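Local coordinates for alkylhydroperoxidase AhpD core: uncharacterized peroxidase-related protein (Ralstonia eutropha, PDB 2PRR) that is of unknown function but has an alkylhydroperoxidase AhpD-like core and probably acts as a peroxidase, at residues M76-V79 against A80-A84; W160-A163 against A164-F168. All blocks are in the same frame, centred on the assembly; numbering follows the deposited sequence.

Coming from the N terminus, the chain first meets interaction 1, where one turn of helix 71-84 bonds to the next (76-79 with 80-84), and much later interaction 2, the same kind of contact on helix 156-179 (160-163 with 164-168). Neither closes a loop, since each is local and its two segments adjoin. The two stand in series, without nesting or crossing, yet they touch in space, their centres about 11 Å apart. Ile77 packs on Ile162, Ile165 and Thr166, with Ile77 CG2 3.6 Å from Ile165 CG2, while Thr81 CG2 lies 3.9 Å from Thr166 CG2. Helix 71-84 is thereby tied to helix 156-179 in the interior of this all-helical chain.

Interaction 1. Residues M76-V79 against A80-A84; sequences MIVV and ATSAA
Ile77 and Thr81 carry this contact, joined by both the backbone and a side chain. The carbonyl of Ile77 takes two bonds: Thr81 N reaches Ile77 O at 3.2 Å, and Thr81 OG1 comes closer, 2.7 Å from Ile77 O. The two donors approach from opposite faces of the carbonyl plane, the hydroxyl tilted 27° from it. At chi1 58° OG1 lies between the backbone N and the carbonyl carbon, and from there it reaches back to the preceding turn; the bond satisfies the hydroxyl of a buried residue within its own helix.

The other backbone bonds are ordinary i to i+4 links: Ala80 N to O of Met76, a selenomethionine, at 3.2 Å, and Ala83 N to Val79 O at 2.9 Å. Ser82 N also bonds to Val78 O, but the position of that oxygen is less certain in the model.

Apart from the bonds little meets: the closest side-chain carbons of Ile77 and Thr81, CG2 and CG2, are 4.4 Å apart. Most branches serve other helices instead. Met76, Val79 and Ala80 meet Val111, Ile77 packs on Met127, and Val78 lies on His94 and Phe169.

The result is a regular alpha-helical turn with a threonine hydroxyl folded back onto the i-4 carbonyl, set in a central helix of the carboxymuconolactone decarboxylase family region.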
# COMPACT_ATOMS: atom_id res chain seq x y z
N MSE D 76 -25.29 5.16 5.94
CA MSE D 76 -24.59 4.04 5.33
C MSE D 76 -23.24 4.53 4.81
O MSE D 76 -22.21 3.89 5.02
CB MSE D 76 -25.48 3.46 4.23
CG MSE D 76 -25.24 2.03 3.85
SE MSE D 76 -26.53 1.46 2.59
CE MSE D 76 -28.34 1.86 3.57
N ILE D 77 -23.24 5.70 4.18
CA ILE D 77 -22.01 6.31 3.70
C ILE D 77 -21.03 6.55 4.86
O ILE D 77 -19.81 6.30 4.74
CB ILE D 77 -22.27 7.62 2.93
CG1 ILE D 77 -23.13 7.33 1.68
CG2 ILE D 77 -20.91 8.28 2.50
CD1 ILE D 77 -23.56 8.53 0.87
N VAL D 78 -21.54 7.00 5.99
CA VAL D 78 -20.69 7.27 7.14
C VAL D 78 -20.06 6.01 7.68
O VAL D 78 -18.86 6.00 8.06
CB VAL D 78 -21.45 7.91 8.31
CG1 VAL D 78 -20.47 8.18 9.48
CG2 VAL D 78 -22.16 9.17 7.86
N VAL D 79 -20.85 4.94 7.71
CA VAL D 79 -20.35 3.72 8.27
C VAL D 79 -19.20 3.10 7.41
O VAL D 79 -18.23 2.63 7.99
CB VAL D 79 -21.49 2.70 8.56
CG1 VAL D 79 -20.93 1.46 9.18
CG2 VAL D 79 -22.56 3.30 9.53
N ALA D 80 -19.33 3.10 6.08
CA ALA D 80 -18.31 2.47 5.22
C ALA D 80 -17.02 3.26 5.20
O ALA D 80 -15.94 2.68 5.18
CB ALA D 80 -18.83 2.24 3.80
N THR D 81 -17.14 4.58 5.17
CA THR D 81 -15.99 5.48 5.12
C THR D 81 -15.24 5.51 6.44
O THR D 81 -13.99 5.47 6.46
CB THR D 81 -16.40 6.88 4.61
OG1 THR D 81 -17.44 7.48 5.44
CG2 THR D 81 -16.89 6.75 3.16
N SER D 82 -16.01 5.48 7.53
CA SER D 82 -15.51 5.44 8.91
C SER D 82 -14.84 4.13 9.22
O SER D 82 -13.87 4.07 9.98
CB SER D 82 -16.67 5.59 9.89
OG SER D 82 -17.46 6.71 9.53
N ALA D 83 -15.43 3.08 8.68
CA ALA D 83 -14.87 1.76 8.82
C ALA D 83 -13.49 1.77 8.13
O ALA D 83 -12.54 1.26 8.71
CB ALA D 83 -15.81 0.71 8.24
N ALA D 84 -13.38 2.36 6.94
CA ALA D 84 -12.06 2.49 6.18
C ALA D 84 -10.97 3.27 6.90
O ALA D 84 -9.78 3.02 6.70
CB ALA D 84 -12.30 3.16 4.91

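Interaction 2. Residues W160-A163 against A164-F168; sequences WDIA and AITAF
Ala164 opens the second segment by bonding back to Trp160, its N 2.8 Å from Trp160 O. Its methyl also approaches the indole, Ala164 CB lying 4.2 Å from Trp160 CD1 and meeting the ring obliquely. The ring itself points to the second subunit, where Glu51 accepts a hydrogen bond from NE1 and Arg48 makes a cation-pi contact.

Ile165 N follows with a nearly straight bond to Asp161 O at 3.1 Å (169° at the hydrogen). Its side chain leans back over the same carbonyl: CG1 lies beside the backbone N (chi1 -76°), which brings Ile165 CG1 to 3.3 Å from Asp161 O. The Asp161 carboxylate is shared between salt bridges to Lys65 and to Arg48 of the second subunit.

At Thr166 the carbonyl of Ile162 is gripped twice. Thr166 N lies 2.9 Å from Ile162 O, close to the line of the carbonyl bond, whereas Thr166 OG1 arrives at 3.0 Å from Ile162 O, 46° out of the carbonyl plane. Ala167 N then reaches Ala163 O at 2.8 Å.

Residues 160-168 of helix 156-179 pack against several helices: Ile162 and Thr166 pack on helix 122-137 and, with Ile165, on helix 71-84, and Ala164 and Phe168 on helix 49-63, while Trp160, Ala163 and Ala167 meet the second subunit.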
# COMPACT_ATOMS: atom_id res chain seq x y z
N TRP D 160 -22.74 14.90 -5.41
CA TRP D 160 -22.16 15.93 -4.52
C TRP D 160 -22.52 15.62 -3.04
O TRP D 160 -21.70 15.82 -2.14
CB TRP D 160 -22.65 17.33 -4.92
CG TRP D 160 -22.18 18.51 -4.08
CD1 TRP D 160 -22.41 18.72 -2.75
CD2 TRP D 160 -21.49 19.69 -4.55
NE1 TRP D 160 -21.84 19.90 -2.36
CE2 TRP D 160 -21.29 20.53 -3.44
CE3 TRP D 160 -21.02 20.11 -5.79
CZ2 TRP D 160 -20.65 21.76 -3.54
CZ3 TRP D 160 -20.37 21.33 -5.88
CH2 TRP D 160 -20.19 22.13 -4.77
N ASP D 161 -23.74 15.17 -2.81
CA ASP D 161 -24.18 14.82 -1.48
C ASP D 161 -23.35 13.68 -0.88
O ASP D 161 -22.97 13.73 0.29
CB ASP D 161 -25.65 14.43 -1.51
CG ASP D 161 -26.58 15.63 -1.74
OD1 ASP D 161 -26.12 16.78 -1.62
OD2 ASP D 161 -27.77 15.43 -2.02
N ILE D 162 -23.08 12.66 -1.70
CA ILE D 162 -22.25 11.50 -1.29
C ILE D 162 -20.87 11.98 -0.88
O ILE D 162 -20.44 11.74 0.23
CB ILE D 162 -22.10 10.45 -2.44
CG1 ILE D 162 -23.45 9.80 -2.75
CG2 ILE D 162 -21.02 9.34 -2.09
CD1 ILE D 162 -23.52 9.11 -4.09
N ALA D 163 -20.22 12.66 -1.82
CA ALA D 163 -18.90 13.23 -1.65
C ALA D 163 -18.79 14.19 -0.46
O ALA D 163 -17.82 14.13 0.29
CB ALA D 163 -18.47 13.91 -2.95
N ALA D 164 -19.81 15.03 -0.25
CA ALA D 164 -19.80 15.95 0.87
C ALA D 164 -19.81 15.21 2.22
O ALA D 164 -19.03 15.52 3.12
CB ALA D 164 -21.00 16.91 0.77
N ILE D 165 -20.72 14.25 2.35
CA ILE D 165 -20.84 13.41 3.56
C ILE D 165 -19.51 12.69 3.79
O ILE D 165 -18.95 12.69 4.87
CB ILE D 165 -21.97 12.41 3.34
CG1 ILE D 165 -23.33 13.14 3.49
CG2 ILE D 165 -21.86 11.27 4.30
CD1 ILE D 165 -24.48 12.31 3.11
N THR D 166 -18.98 12.07 2.75
CA THR D 166 -17.67 11.43 2.88
C THR D 166 -16.70 12.48 3.46
O THR D 166 -16.09 12.26 4.50
CB THR D 166 -17.18 10.90 1.53
OG1 THR D 166 -18.15 10.00 0.98
CG2 THR D 166 -15.81 10.20 1.66
N ALA D 167 -16.63 13.65 2.82
CA ALA D 167 -15.69 14.71 3.21
C ALA D 167 -15.81 15.16 4.65
O ALA D 167 -14.82 15.24 5.35
CB ALA D 167 -15.80 15.89 2.27
N PHE D 168 -17.02 15.42 5.10
CA PHE D 168 -17.22 15.88 6.45
C PHE D 168 -16.96 14.82 7.52
O PHE D 168 -16.42 15.13 8.58
CB PHE D 168 -18.63 16.46 6.61
CG PHE D 168 -18.95 16.78 8.02
CD1 PHE D 168 -18.40 17.90 8.62
CD2 PHE D 168 -19.76 15.93 8.77
CE1 PHE D 168 -18.68 18.19 9.94
CE2 PHE D 168 -20.06 16.23 10.09
CZ PHE D 168 -19.52 17.37 10.67